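PDB 3O0D: triacylglycerol lipase from Yarrowia lipolytica, which probably hydrolyses the ester bonds of triacylglycerols, releasing fatty acids, as an extracellular, glycosylated lipase of the alpha/beta-hydrolase fold. Local coordinates for residues A[155-161]-A[181-187]; A[20-25]-A[78-84]; A[2-8]-A[264-270]. All blocks are in the same frame, centred on the assembly; numbering follows the deposited sequence. Where two conformers were deposited one is given.

Contact 1 (A[155-161]-A[181-187])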
loop_
_atom_site.group_PDB
_atom_site.type_symbol
_atom_site.label_atom_id
_atom_site.label_comp_id
_atom_site.label_asym_id
_atom_site.label_seq_id
_atom_site.Cartn_x
_atom_site.Cartn_y
_atom_site.Cartn_z
ATOM N N GLN A 155 14.691 4.659 -9.213
ATOM C CA GLN A 155 13.450 5.186 -8.605
ATOM C C GLN A 155 13.117 4.200 -7.469
ATOM O O GLN A 155 13.170 2.976 -7.681
ATOM C CB GLN A 155 12.260 5.117 -9.590
ATOM C CG GLN A 155 10.960 5.614 -8.981
ATOM C CD GLN A 155 9.754 5.512 -9.905
ATOM O OE1 GLN A 155 9.516 4.466 -10.536
ATOM N NE2 GLN A 155 8.991 6.590 -9.989
ATOM N N ILE A 156 12.736 4.720 -6.308
ATOM C CA ILE A 156 12.297 3.905 -5.157
ATOM C C ILE A 156 10.801 3.707 -5.284
ATOM O O ILE A 156 10.067 4.674 -5.478
ATOM C CB ILE A 156 12.580 4.704 -3.874
ATOM C CG1 ILE A 156 14.085 4.946 -3.724
ATOM C CG2 ILE A 156 11.978 4.004 -2.613
ATOM C CD1 ILE A 156 14.418 6.173 -2.832
ATOM N N ALA A 157 10.348 2.450 -5.158
ATOM C CA ALA A 157 8.913 2.140 -5.206
ATOM C C ALA A 157 8.550 1.298 -3.970
ATOM O O ALA A 157 9.252 0.284 -3.721
ATOM C CB ALA A 157 8.573 1.288 -6.473
ATOM N N VAL A 158 7.511 1.755 -3.256
ATOM C CA VAL A 158 7.089 1.053 -2.013
ATOM C C VAL A 158 5.702 0.510 -2.294
ATOM O O VAL A 158 4.846 1.271 -2.734
ATOM C CB VAL A 158 7.049 1.969 -0.835
ATOM C CG1 VAL A 158 6.958 1.105 0.461
ATOM C CG2 VAL A 158 8.394 2.728 -0.833
ATOM N N THR A 159 5.521 -0.777 -2.034
ATOM C CA THR A 159 4.172 -1.375 -2.260
ATOM C C THR A 159 3.828 -2.381 -1.173
ATOM O O THR A 159 4.671 -2.905 -0.501
ATOM C CB THR A 159 4.035 -1.953 -3.719
ATOM O OG1 THR A 159 2.649 -2.313 -3.971
ATOM C CG2 THR A 159 4.856 -3.142 -3.877
ATOM N N GLY A 160 2.542 -2.589 -1.000
ATOM C CA GLY A 160 2.155 -3.675 -0.037
ATOM C C GLY A 160 0.652 -3.826 -0.124
ATOM O O GLY A 160 -0.099 -2.898 -0.455
ATOM N N HIS A 161 0.243 -5.030 0.353
ATOM C CA HIS A 161 -1.205 -5.382 0.412
ATOM C C HIS A 161 -1.640 -5.481 1.873
ATOM O O HIS A 161 -0.821 -5.789 2.703
ATOM C CB HIS A 161 -1.332 -6.709 -0.288
ATOM C CG HIS A 161 -2.654 -7.426 -0.035
ATOM N ND1 HIS A 161 -3.875 -7.068 -0.601
ATOM C CD2 HIS A 161 -2.890 -8.468 0.814
ATOM C CE1 HIS A 161 -4.813 -7.905 -0.146
ATOM N NE2 HIS A 161 -4.225 -8.757 0.695
ATOM N N ASP A 181 11.939 10.678 -3.530
ATOM C CA ASP A 181 10.781 10.909 -4.401
ATOM C C ASP A 181 10.148 9.498 -4.746
ATOM O O ASP A 181 10.192 9.035 -5.912
ATOM C CB ASP A 181 11.287 11.546 -5.705
ATOM C CG ASP A 181 10.200 11.969 -6.626
ATOM O OD1 ASP A 181 9.024 12.042 -6.257
ATOM O OD2 ASP A 181 10.516 12.234 -7.838
ATOM N N PRO A 182 9.659 8.807 -3.740
ATOM C CA PRO A 182 9.219 7.447 -3.911
ATOM C C PRO A 182 7.922 7.355 -4.716
ATOM O O PRO A 182 7.072 8.247 -4.614
ATOM C CB PRO A 182 8.962 7.023 -2.459
ATOM C CG PRO A 182 8.422 8.308 -1.845
ATOM C CD PRO A 182 9.474 9.279 -2.331
ATOM N N LEU A 183 7.708 6.225 -5.401
ATOM C CA LEU A 183 6.361 5.803 -5.903
ATOM C C LEU A 183 5.742 4.911 -4.833
ATOM O O LEU A 183 6.415 4.074 -4.338
ATOM C CB LEU A 183 6.606 4.954 -7.187
ATOM C CG LEU A 183 5.275 4.348 -7.722
ATOM C CD1 LEU A 183 4.098 5.297 -8.105
ATOM C CD2 LEU A 183 5.780 3.439 -8.894
ATOM N N VAL A 184 4.474 5.172 -4.516
ATOM C CA VAL A 184 3.769 4.371 -3.436
ATOM C C VAL A 184 2.530 3.784 -4.116
ATOM O O VAL A 184 1.728 4.534 -4.701
ATOM C CB VAL A 184 3.323 5.333 -2.352
ATOM C CG1 VAL A 184 2.505 4.594 -1.316
ATOM C CG2 VAL A 184 4.544 5.904 -1.663
ATOM N N VAL A 185 2.427 2.464 -4.055
ATOM C CA VAL A 185 1.173 1.880 -4.610
ATOM C C VAL A 185 0.733 0.922 -3.469
ATOM O O VAL A 185 1.471 0.011 -3.114
ATOM C CB VAL A 185 1.461 1.000 -5.840
ATOM C CG1 VAL A 185 0.128 0.322 -6.331
ATOM C CG2 VAL A 185 2.009 1.945 -7.043
ATOM N N THR A 186 -0.499 1.088 -3.042
ATOM C CA THR A 186 -0.964 0.172 -1.969
ATOM C C THR A 186 -2.143 -0.617 -2.544
ATOM O O THR A 186 -2.824 -0.127 -3.446
ATOM C CB THR A 186 -1.408 1.003 -0.725
ATOM O OG1 THR A 186 -2.615 1.673 -0.926
ATOM C CG2 THR A 186 -0.321 2.096 -0.328
ATOM N N LEU A 187 -2.434 -1.778 -1.941
ATOM C CA LEU A 187 -3.598 -2.583 -2.404
ATOM C C LEU A 187 -4.347 -3.009 -1.146
ATOM O O LEU A 187 -3.734 -3.569 -0.217
ATOM C CB LEU A 187 -3.085 -3.810 -3.143
ATOM C CG LEU A 187 -2.210 -3.437 -4.388
ATOM C CD1 LEU A 187 -0.697 -3.704 -4.092
ATOM C CD2 LEU A 187 -2.591 -4.431 -5.596
HETATM O O HOH W 1 10.186 8.979 -8.457
HETATM O O HOH W 2 12.732 7.571 -6.122
#

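Contact 2 (A[20-25]-A[78-84])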
loop_
_atom_site.group_PDB
_atom_site.type_symbol
_atom_site.label_atom_id
_atom_site.label_comp_id
_atom_site.label_asym_id
_atom_site.label_seq_id
_atom_site.Cartn_x
_atom_site.Cartn_y
_atom_site.Cartn_z
ATOM N N LYS A 20 1.538 -4.953 -12.275
ATOM C CA LYS A 20 2.907 -5.133 -11.813
ATOM C C LYS A 20 3.096 -5.033 -10.280
ATOM O O LYS A 20 3.730 -5.983 -9.687
ATOM C CB LYS A 20 3.849 -4.125 -12.529
ATOM C CG LYS A 20 5.241 -4.146 -11.887
ATOM C CD LYS A 20 6.100 -3.101 -12.685
ATOM C CE LYS A 20 7.400 -2.860 -11.929
ATOM N NZ LYS A 20 8.280 -1.888 -12.683
ATOM N N TYR A 21 2.508 -3.981 -9.716
ATOM C CA TYR A 21 2.674 -3.736 -8.238
ATOM C C TYR A 21 1.806 -4.802 -7.523
ATOM O O TYR A 21 2.214 -5.372 -6.445
ATOM C CB TYR A 21 2.446 -2.267 -7.783
ATOM C CG TYR A 21 3.604 -1.484 -8.348
ATOM C CD1 TYR A 21 4.862 -1.522 -7.718
ATOM C CD2 TYR A 21 3.472 -0.838 -9.561
ATOM C CE1 TYR A 21 5.936 -0.933 -8.256
ATOM C CE2 TYR A 21 4.607 -0.225 -10.120
ATOM C CZ TYR A 21 5.807 -0.303 -9.457
ATOM O OH TYR A 21 6.914 0.291 -10.000
ATOM N N ALA A 22 0.694 -5.194 -8.107
ATOM C CA ALA A 22 0.001 -6.274 -7.439
ATOM C C ALA A 22 0.832 -7.536 -7.342
ATOM O O ALA A 22 0.770 -8.272 -6.356
ATOM C CB ALA A 22 -1.389 -6.597 -8.175
ATOM N N ARG A 23 1.565 -7.854 -8.397
ATOM C CA ARG A 23 2.410 -9.000 -8.355
ATOM C C ARG A 23 3.555 -8.860 -7.327
ATOM O O ARG A 23 3.826 -9.755 -6.645
ATOM C CB ARG A 23 3.049 -9.333 -9.699
ATOM C CG ARG A 23 2.119 -9.616 -10.853
ATOM C CD ARG A 23 2.936 -10.185 -12.001
ATOM N NE ARG A 23 2.244 -10.224 -13.260
ATOM C CZ ARG A 23 1.381 -11.142 -13.618
ATOM N NH1 ARG A 23 1.079 -12.143 -12.839
ATOM N NH2 ARG A 23 0.842 -11.051 -14.797
ATOM N N LEU A 24 4.204 -7.723 -7.285
ATOM C CA LEU A 24 5.298 -7.526 -6.344
ATOM C C LEU A 24 4.746 -7.685 -4.905
ATOM O O LEU A 24 5.462 -8.259 -4.036
ATOM C CB LEU A 24 5.936 -6.147 -6.482
ATOM C CG LEU A 24 6.804 -6.173 -7.760
ATOM C CD1 LEU A 24 7.124 -4.653 -8.106
ATOM C CD2 LEU A 24 8.148 -7.029 -7.758
ATOM N N ALA A 25 3.596 -7.079 -4.666
ATOM C CA ALA A 25 2.956 -7.256 -3.293
ATOM C C ALA A 25 2.689 -8.673 -2.988
ATOM O O ALA A 25 2.893 -9.111 -1.813
ATOM C CB ALA A 25 1.667 -6.489 -3.256
ATOM N N SER A 78 14.050 -2.243 -14.838
ATOM C CA SER A 78 13.236 -1.035 -14.735
ATOM C C SER A 78 13.986 0.109 -14.026
ATOM O O SER A 78 13.437 1.248 -14.015
ATOM C CB SER A 78 11.895 -1.342 -13.981
ATOM O OG SER A 78 12.251 -1.645 -12.628
ATOM N N LYS A 79 15.185 -0.184 -13.537
ATOM C CA LYS A 79 15.982 0.803 -12.719
ATOM C C LYS A 79 15.223 1.321 -11.516
ATOM O O LYS A 79 14.974 2.539 -11.330
ATOM C CB LYS A 79 16.389 2.009 -13.630
ATOM C CG LYS A 79 17.556 1.675 -14.619
ATOM C CD LYS A 79 17.096 0.667 -15.583
ATOM C CE LYS A 79 18.106 0.254 -16.762
ATOM N NZ LYS A 79 17.340 -0.478 -17.844
ATOM N N GLN A 80 14.758 0.364 -10.688
ATOM C CA GLN A 80 13.970 0.701 -9.520
ATOM C C GLN A 80 14.514 -0.154 -8.353
ATOM O O GLN A 80 15.106 -1.218 -8.554
ATOM C CB GLN A 80 12.482 0.334 -9.678
ATOM C CG GLN A 80 11.830 1.294 -10.737
ATOM C CD GLN A 80 10.417 0.862 -11.013
ATOM O OE1 GLN A 80 10.179 -0.250 -11.463
ATOM N NE2 GLN A 80 9.455 1.683 -10.604
ATOM N N ILE A 81 14.243 0.393 -7.176
ATOM C CA ILE A 81 14.478 -0.351 -5.896
ATOM C C ILE A 81 13.051 -0.574 -5.356
ATOM O O ILE A 81 12.256 0.365 -5.233
ATOM C CB ILE A 81 15.239 0.574 -4.914
ATOM C CG1 ILE A 81 16.652 0.810 -5.477
ATOM C CG2 ILE A 81 15.317 -0.181 -3.504
ATOM C CD1 ILE A 81 17.433 2.055 -4.774
ATOM N N TYR A 82 12.783 -1.829 -5.005
ATOM C CA TYR A 82 11.427 -2.168 -4.475
ATOM C C TYR A 82 11.492 -2.454 -2.970
ATOM O O TYR A 82 12.349 -3.207 -2.603
ATOM C CB TYR A 82 10.981 -3.458 -5.099
ATOM C CG TYR A 82 10.785 -3.432 -6.591
ATOM C CD1 TYR A 82 10.264 -2.316 -7.205
ATOM C CD2 TYR A 82 11.053 -4.557 -7.308
ATOM C CE1 TYR A 82 10.078 -2.319 -8.634
ATOM C CE2 TYR A 82 10.900 -4.574 -8.771
ATOM C CZ TYR A 82 10.374 -3.435 -9.336
ATOM O OH TYR A 82 10.194 -3.372 -10.702
ATOM N N LEU A 83 10.639 -1.792 -2.200
ATOM C CA LEU A 83 10.429 -2.217 -0.815
ATOM C C LEU A 83 8.943 -2.737 -0.776
ATOM O O LEU A 83 8.048 -2.019 -1.118
ATOM C CB LEU A 83 10.546 -1.005 0.092
ATOM C CG LEU A 83 10.188 -1.368 1.574
ATOM C CD1 LEU A 83 11.050 -2.506 2.097
ATOM C CD2 LEU A 83 10.418 -0.084 2.396
ATOM N N VAL A 84 8.805 -4.008 -0.338
ATOM C CA VAL A 84 7.475 -4.621 -0.386
ATOM C C VAL A 84 7.221 -5.105 1.038
ATOM O O VAL A 84 8.101 -5.707 1.654
ATOM C CB VAL A 84 7.526 -5.823 -1.269
ATOM C CG1 VAL A 84 6.184 -6.672 -1.176
ATOM C CG2 VAL A 84 7.725 -5.367 -2.794
#

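Contact 3 (A[2-8]-A[264-270])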
loop_
_atom_site.group_PDB
_atom_site.type_symbol
_atom_site.label_atom_id
_atom_site.label_comp_id
_atom_site.label_asym_id
_atom_site.label_seq_id
_atom_site.Cartn_x
_atom_site.Cartn_y
_atom_site.Cartn_z
ATOM N N TYR A 2 -13.678 15.197 1.355
ATOM C CA TYR A 2 -13.971 15.511 -0.032
ATOM C C TYR A 2 -14.611 14.245 -0.706
ATOM O O TYR A 2 -14.018 13.137 -0.718
ATOM C CB TYR A 2 -12.711 15.942 -0.749
ATOM C CG TYR A 2 -12.104 17.213 -0.147
ATOM C CD1 TYR A 2 -12.770 18.457 -0.301
ATOM C CD2 TYR A 2 -10.913 17.165 0.594
ATOM C CE1 TYR A 2 -12.239 19.642 0.250
ATOM C CE2 TYR A 2 -10.359 18.373 1.174
ATOM C CZ TYR A 2 -11.037 19.588 0.971
ATOM O OH TYR A 2 -10.538 20.771 1.478
ATOM N N THR A 3 -15.851 14.385 -1.137
ATOM C CA THR A 3 -16.551 13.231 -1.699
ATOM C C THR A 3 -16.793 13.478 -3.172
ATOM O O THR A 3 -16.899 14.617 -3.595
ATOM C CB THR A 3 -17.906 12.979 -1.000
ATOM O OG1 THR A 3 -18.793 14.041 -1.275
ATOM C CG2 THR A 3 -17.711 12.875 0.528
ATOM N N SER A 4 -17.005 12.415 -3.939
ATOM C CA SER A 4 -17.281 12.613 -5.336
ATOM C C SER A 4 -17.947 11.348 -5.793
ATOM O O SER A 4 -17.811 10.315 -5.099
ATOM C CB SER A 4 -15.919 12.713 -6.039
ATOM O OG SER A 4 -16.029 13.015 -7.404
ATOM N N THR A 5 -18.594 11.422 -6.974
ATOM C CA THR A 5 -18.926 10.178 -7.710
ATOM C C THR A 5 -18.288 10.134 -9.104
ATOM O O THR A 5 -18.738 9.333 -9.929
ATOM C CB THR A 5 -20.397 9.974 -7.866
ATOM O OG1 THR A 5 -20.972 11.033 -8.663
ATOM C CG2 THR A 5 -21.052 10.000 -6.422
ATOM N N GLU A 6 -17.250 10.924 -9.280
ATOM C CA GLU A 6 -16.583 10.984 -10.591
ATOM C C GLU A 6 -15.555 9.890 -10.692
ATOM O O GLU A 6 -14.772 9.611 -9.757
ATOM C CB GLU A 6 -15.884 12.328 -10.844
ATOM C CG GLU A 6 -16.844 13.498 -10.802
ATOM C CD GLU A 6 -16.169 14.833 -11.247
ATOM O OE1 GLU A 6 -14.946 15.051 -11.039
ATOM O OE2 GLU A 6 -16.903 15.686 -11.788
ATOM N N THR A 7 -15.567 9.203 -11.867
ATOM C CA THR A 7 -14.509 8.171 -12.081
ATOM C C THR A 7 -14.082 8.276 -13.531
ATOM O O THR A 7 -14.803 8.924 -14.301
ATOM C CB THR A 7 -14.966 6.676 -11.816
ATOM O OG1 THR A 7 -16.025 6.291 -12.732
ATOM C CG2 THR A 7 -15.472 6.585 -10.329
ATOM N N SER A 8 -12.956 7.687 -13.877
ATOM C CA SER A 8 -12.415 7.761 -15.249
ATOM C C SER A 8 -11.773 6.402 -15.578
ATOM O O SER A 8 -11.232 5.710 -14.724
ATOM C CB SER A 8 -11.237 8.821 -15.259
ATOM O OG SER A 8 -11.801 10.125 -15.114
ATOM N N MET A 264 -10.215 5.205 -12.195
ATOM C CA MET A 264 -9.581 6.126 -11.248
ATOM C C MET A 264 -10.704 6.930 -10.597
ATOM O O MET A 264 -11.604 7.436 -11.281
ATOM C CB MET A 264 -8.716 7.110 -12.087
ATOM C CG MET A 264 -7.669 6.468 -13.026
ATOM S SD MET A 264 -6.527 5.453 -12.113
ATOM C CE MET A 264 -5.497 6.713 -11.221
ATOM N N CYS A 265 -10.714 6.988 -9.249
ATOM C CA CYS A 265 -11.852 7.585 -8.522
ATOM C C CYS A 265 -11.416 8.943 -8.026
ATOM O O CYS A 265 -10.346 8.993 -7.480
ATOM C CB CYS A 265 -12.094 6.710 -7.265
ATOM S SG CYS A 265 -12.479 4.981 -7.823
ATOM N N GLN A 266 -12.258 9.936 -8.208
ATOM C CA GLN A 266 -12.036 11.281 -7.485
ATOM C C GLN A 266 -12.377 11.131 -6.016
ATOM O O GLN A 266 -13.185 10.293 -5.589
ATOM C CB GLN A 266 -12.810 12.380 -8.061
ATOM C CG GLN A 266 -12.427 12.682 -9.540
ATOM C CD GLN A 266 -11.177 13.428 -9.714
ATOM O OE1 GLN A 266 -10.301 13.416 -8.870
ATOM N NE2 GLN A 266 -11.029 14.067 -10.886
ATOM N N GLY A 267 -11.724 11.968 -5.232
ATOM C CA GLY A 267 -12.120 12.174 -3.822
ATOM C C GLY A 267 -11.593 11.277 -2.752
ATOM O O GLY A 267 -10.993 10.210 -2.977
ATOM N N GLN A 268 -11.935 11.634 -1.509
ATOM C CA GLN A 268 -11.452 10.824 -0.438
ATOM C C GLN A 268 -12.477 9.716 -0.075
ATOM O O GLN A 268 -12.155 8.815 0.705
ATOM C CB GLN A 268 -11.098 11.717 0.826
ATOM C CG GLN A 268 -9.864 12.620 0.547
ATOM C CD GLN A 268 -9.671 13.698 1.598
ATOM O OE1 GLN A 268 -8.520 14.148 1.884
ATOM N NE2 GLN A 268 -10.785 14.148 2.145
ATOM N N SER A 269 -13.703 9.876 -0.557
ATOM C CA SER A 269 -14.724 8.818 -0.468
ATOM C C SER A 269 -15.599 8.911 -1.687
ATOM O O SER A 269 -16.033 10.006 -2.083
ATOM C CB SER A 269 -15.510 8.946 0.881
ATOM O OG SER A 269 -16.699 8.143 0.919
ATOM N N ASN A 270 -15.861 7.764 -2.361
ATOM C CA ASN A 270 -16.539 7.848 -3.651
ATOM C C ASN A 270 -17.484 6.653 -3.768
ATOM O O ASN A 270 -17.034 5.490 -3.748
ATOM C CB ASN A 270 -15.464 7.853 -4.737
ATOM C CG ASN A 270 -16.015 8.033 -6.129
ATOM O OD1 ASN A 270 -17.079 7.544 -6.469
ATOM N ND2 ASN A 270 -15.272 8.838 -6.964
HETATM O O HOH W 3 -13.242 14.172 -12.950
HETATM O O HOH W 4 -11.854 10.316 -12.130
#

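Contact 1 (A[155-161]-A[181-187])
Thr159 and Val185 join their strands by more than backbone pairing, because the hydroxyl OG1 of Thr159 gives a short hydrogen bond, 2.7 Å, to Val185 O. A chi1 of -170° swings OG1 away from the threonine's backbone N and across the gap, so that it reaches the carbonyl from 33° outside its plane. The amide of Gly160 stays farther off, N to Val185 O being 3.5 Å, so the threonine supplies the closer donor. Leu187 fits against the same hydroxyl, with CD1 3.6 Å from Thr159 OG1. Ala157, Thr159, Leu183, Val185 and Leu187 point to one face of the sheet, where small or branched groups suit the cover provided by Tyr21, Ala22 and Ala25 of helix 12-27. Val158 and Val184 point to the other face, and there Val158 packs on Ala168 and Leu175 of helix 163-177. At the start of both segments the extended Gln155 crosses Leu183, bringing NE2 4.0 Å from Leu183 CB. Its OE1 bonds to Gln80, while one water joins NE2 to Asp181 O and a second water accepts from Ile156 N and donates to the same oxygen. Between the strands runs a parallel ladder, with Leu183 N on Ile156 O and Val158 N on Leu183 O (each 2.8 Å), then Val185 N on Val158 O and Leu187 N on Gly160 O (each 3.0 Å). Gly160, bare of side chain, precedes His161 at the strand end. The arrangement is a beta-alpha-beta crossover whose first strand leads into what is probably the GxSxG nucleophile elbow of lipases.

Contact 2 (A[20-25]-A[78-84])
Leu24 sets CD1 squarely over one face of the Tyr82 ring, 3.7 Å from the centroid and 10° off the normal, a CH-pi contact in the close-packed half. The leucine crosses the tyrosine at about a right angle, and Leu24 CD2 lies beside Tyr82 CE2 and Tyr82 CD2. Val84 presses CG1 to within 3.3 Å of Leu24 O, and its CG2 meets Leu24 CB. Branched and aromatic groups suit this place, where helix 12-27 covers the central sheet of the alpha/beta-hydrolase fold. Toward the start of strand 80-87, after a G1 beta bulge at Lys79 and Gln80, apolar packing gives way to a polar cluster in which Lys20 and Ser78 are partly exposed while Gln80 and Tyr21 stay buried. The extended Lys20 points NZ at Gln80 OE1 from the opposite direction and bonds to it in the carbonyl plane at 2.8 Å. Ser78 OG gives OE1 a second hydrogen bond, also 2.8 Å. NE2 of Gln80 donates to Tyr21 OH at 3.0 Å, ring and amide planes 85° apart, and to Gln155 OE1; together these bonds fix which way round the amide lies. Lys20 CE lies 3.1 Å from Tyr82 OH, which itself bonds to Asp75.

Contact 3 (A[2-8]-A[264-270])
Asn270 directs its amide at Glu6 O, and ND2 holds two carbonyls at once, Glu6 O and Gln266 O, each at 2.9 Å. Both lie close to the amide plane, as one NH2 allows, and CG standing anti to the backbone N (chi1 -176°) directs the carboxamide there. ND2 meets Glu6 O from above the carbonyl plane, while Gln266 N, at 3.0 Å, reaches that oxygen from the opposite face. Asn270 OD1 is taken by Gln272 N, so both polar atoms of the amide are bonded, which holds its plane. Ser4 turns its OG forward to accept from Glu6 N, an ST turn, and rests that oxygen 3.3 Å from Gln266 CB. Glu6 and Gln266 cross obliquely, CB against CG at 3.7 Å, and a water bridges Glu6 OE1 to Gln266 NE2. Gln266 OE1 also accepts from Val213 N, and its NE2 donates to Asp212. Farther along, Tyr2 and Gln268 lie side by side, ring and amide planes 48° apart, while Tyr2 O accepts from Gln268 N and, more distantly, Ser269 N. Gly267, without a side chain, lies close to Tyr2 and Ser4, and its phi of 87° also favours glycine. Cys265, tied to Cys273 by a disulfide, pairs with Thr7. Strand 3-8 thus runs antiparallel to 262-265 and parallel to the short, weakly bonded 269-270, a mixed arrangement at the edge of the central sheet.

All three contacts draw on the same mixed central sheet. Contacts 1 and 2 are neighbours, their centres about 7 Å apart: strands 80-87 and 155-161 lie side by side through backbone hydrogen bonds, and helix 12-27 covers both, so Tyr21 of contact 2 packs on Leu183 of contact 1. Contact 3 lies toward the far edge of the sheet, its centre about 21 Å from that of contact 1 and 26 Å from that of contact 2. Along the chain contact 2 closes before contact 1 opens, and contact 3 spans both. It thus joins the N-terminal strand to late residues at the sheet's edge, while contacts 1 and 2 build its core near the probable nucleophile elbow.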